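Local coordinates for protein phosphoacetylglucosamine mutase (Aspergillus lentulus, PDB 5O9X) that interconverts N-acetylglucosamine 6-phosphate and N-acetylglucosamine 1-phosphate, a phosphomutase step expected to supply the precursor of UDP-N-acetylglucosamine, at residues V461-A466 / R531-V536. The protein carries 1 engineered substitution. Residues are numbered along the deposited sequence; the frame is centred on the assembly and turned at random.
Sequences VRVEVA and RVANAV
Val461 brings its CG1 to within 3.8 Å of the CB of Ala533, and with this touch edge strand 458-463 begins its packing against helix 522-539. Residues 461-463 and 531-536 run almost parallel, their axes 9.2 Å apart and inclined by 8°, in the C-terminal domain of the phosphohexomutase fold. Arg462 points the other way; its NH1, 3.1 Å from OE2 of Glu464, makes a salt bridge on the strand's far face, and its NE pairs with Glu510. This is the textbook alternation of an amphipathic strand against a helix: Val461, Val463 and Val465 turn to the helix, Arg462 and Glu464 away. Val463 splits its branches between two helix residues. CG2, anti to the carbonyl carbon, meets Ala533 CB at 3.8 Å, so that the single methyl of Ala533 touches both Val461 CG1 and Val463 CG2. CG1, anti to the backbone N (chi1 178°), turns instead to the CG1 of Val536, 3.9 Å away, and the two valines cross obliquely. Past the strand's end, Val465 sets its CG1 4.2 Å from the same Val536 CG1. Strand 513-518 continues the apolar layer, with Val515 on Val463 and Val513 on both Val465 and Val536. The closest approaches between the two segments are methyl to methyl; the CA atoms of Val463 and Ala533 lie 6.6 Å apart, consistent with the small alanine allowing close approach, and dispersion and exclusion of water hold the surfaces together.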
loop_
_atom_site.group_PDB
_atom_site.type_symbol
_atom_site.label_atom_id
_atom_site.label_comp_id
_atom_site.label_asym_id
_atom_site.label_seq_id
_atom_site.Cartn_x
_atom_site.Cartn_y
_atom_site.Cartn_z
ATOM N N VAL A 461 8.839 17.540 4.166
ATOM C CA VAL A 461 8.956 18.625 3.149
ATOM C C VAL A 461 9.266 17.991 1.816
ATOM O O VAL A 461 10.235 17.187 1.727
ATOM C CB VAL A 461 10.142 19.577 3.471
ATOM C CG1 VAL A 461 10.200 20.783 2.452
ATOM C CG2 VAL A 461 10.016 20.106 4.872
ATOM N N ARG A 462 8.497 18.370 0.783
ATOM C CA ARG A 462 8.683 17.791 -0.537
ATOM C C ARG A 462 9.553 18.807 -1.256
ATOM O O ARG A 462 9.155 19.974 -1.368
ATOM C CB ARG A 462 7.320 17.646 -1.255
ATOM C CG ARG A 462 7.279 16.939 -2.636
ATOM C CD ARG A 462 5.856 17.150 -3.215
ATOM N NE ARG A 462 5.654 16.480 -4.499
ATOM C CZ ARG A 462 6.134 17.005 -5.639
ATOM N NH1 ARG A 462 6.765 18.179 -5.604
ATOM N NH2 ARG A 462 5.968 16.368 -6.777
ATOM N N VAL A 463 10.747 18.372 -1.690
ATOM C CA VAL A 463 11.730 19.299 -2.254
ATOM C C VAL A 463 11.865 19.014 -3.751
ATOM O O VAL A 463 12.167 17.897 -4.137
ATOM C CB VAL A 463 13.133 19.225 -1.557
ATOM C CG1 VAL A 463 14.145 20.189 -2.235
ATOM C CG2 VAL A 463 13.005 19.440 -0.032
ATOM N N GLU A 464 11.669 20.042 -4.584
ATOM C CA GLU A 464 11.902 19.862 -6.063
ATOM C C GLU A 464 13.353 20.084 -6.397
ATOM O O GLU A 464 13.929 20.994 -5.864
ATOM C CB GLU A 464 10.967 20.825 -6.842
ATOM C CG GLU A 464 9.617 20.140 -6.898
ATOM C CD GLU A 464 8.539 20.886 -7.613
ATOM O OE1 GLU A 464 8.719 22.101 -7.893
ATOM O OE2 GLU A 464 7.467 20.239 -7.803
ATOM N N VAL A 465 13.967 19.183 -7.160
ATOM C CA VAL A 465 15.386 19.334 -7.526
ATOM C C VAL A 465 15.487 19.111 -9.048
ATOM O O VAL A 465 14.617 18.484 -9.619
ATOM C CB VAL A 465 16.267 18.262 -6.767
ATOM C CG1 VAL A 465 16.218 18.477 -5.250
ATOM C CG2 VAL A 465 15.790 16.859 -7.120
ATOM N N ALA A 466 16.597 19.489 -9.695
ATOM C CA ALA A 466 16.797 19.206 -11.165
ATOM C C ALA A 466 16.959 17.782 -11.465
ATOM O O ALA A 466 16.551 17.314 -12.564
ATOM C CB ALA A 466 18.050 19.892 -11.693
ATOM N N ARG A 531 15.967 23.472 7.590
ATOM C CA ARG A 531 17.423 23.565 7.316
ATOM C C ARG A 531 17.944 22.423 6.434
ATOM O O ARG A 531 18.803 22.620 5.483
ATOM C CB ARG A 531 18.250 23.616 8.658
ATOM C CG ARG A 531 17.994 24.913 9.399
ATOM C CD ARG A 531 18.701 24.858 10.751
ATOM N NE ARG A 531 18.518 26.068 11.594
ATOM C CZ ARG A 531 19.410 27.083 11.660
ATOM N NH1 ARG A 531 20.508 27.113 10.880
ATOM N NH2 ARG A 531 19.187 28.082 12.487
ATOM N N VAL A 532 17.425 21.222 6.707
ATOM C CA VAL A 532 17.761 20.011 5.838
ATOM C C VAL A 532 17.196 20.244 4.437
ATOM O O VAL A 532 17.914 20.007 3.427
ATOM C CB VAL A 532 17.242 18.666 6.466
ATOM C CG1 VAL A 532 17.453 17.493 5.472
ATOM C CG2 VAL A 532 18.063 18.396 7.767
ATOM N N ALA A 533 15.907 20.654 4.337
ATOM C CA ALA A 533 15.391 20.874 2.978
ATOM C C ALA A 533 16.223 21.937 2.183
ATOM O O ALA A 533 16.346 21.832 0.963
ATOM C CB ALA A 533 13.931 21.344 3.079
ATOM N N ASN A 534 16.640 23.012 2.855
ATOM C CA ASN A 534 17.444 24.042 2.130
ATOM C C ASN A 534 18.790 23.457 1.679
ATOM O O ASN A 534 19.222 23.695 0.585
ATOM C CB ASN A 534 17.676 25.223 3.030
ATOM C CG ASN A 534 16.429 26.102 3.119
ATOM O OD1 ASN A 534 15.494 25.990 2.295
ATOM N ND2 ASN A 534 16.419 26.979 4.094
ATOM N N ALA A 535 19.409 22.635 2.506
ATOM C CA ALA A 535 20.681 21.910 2.097
ATOM C C ALA A 535 20.471 20.978 0.904
ATOM O O ALA A 535 21.305 20.918 -0.055
ATOM C CB ALA A 535 21.255 21.164 3.316
ATOM N N VAL A 536 19.313 20.279 0.869
ATOM C CA VAL A 536 18.969 19.404 -0.281
ATOM C C VAL A 536 18.715 20.232 -1.550
ATOM O O VAL A 536 19.174 19.894 -2.617
ATOM C CB VAL A 536 17.644 18.591 0.070
ATOM C CG1 VAL A 536 17.023 17.875 -1.123
ATOM C CG2 VAL A 536 17.911 17.604 1.230
#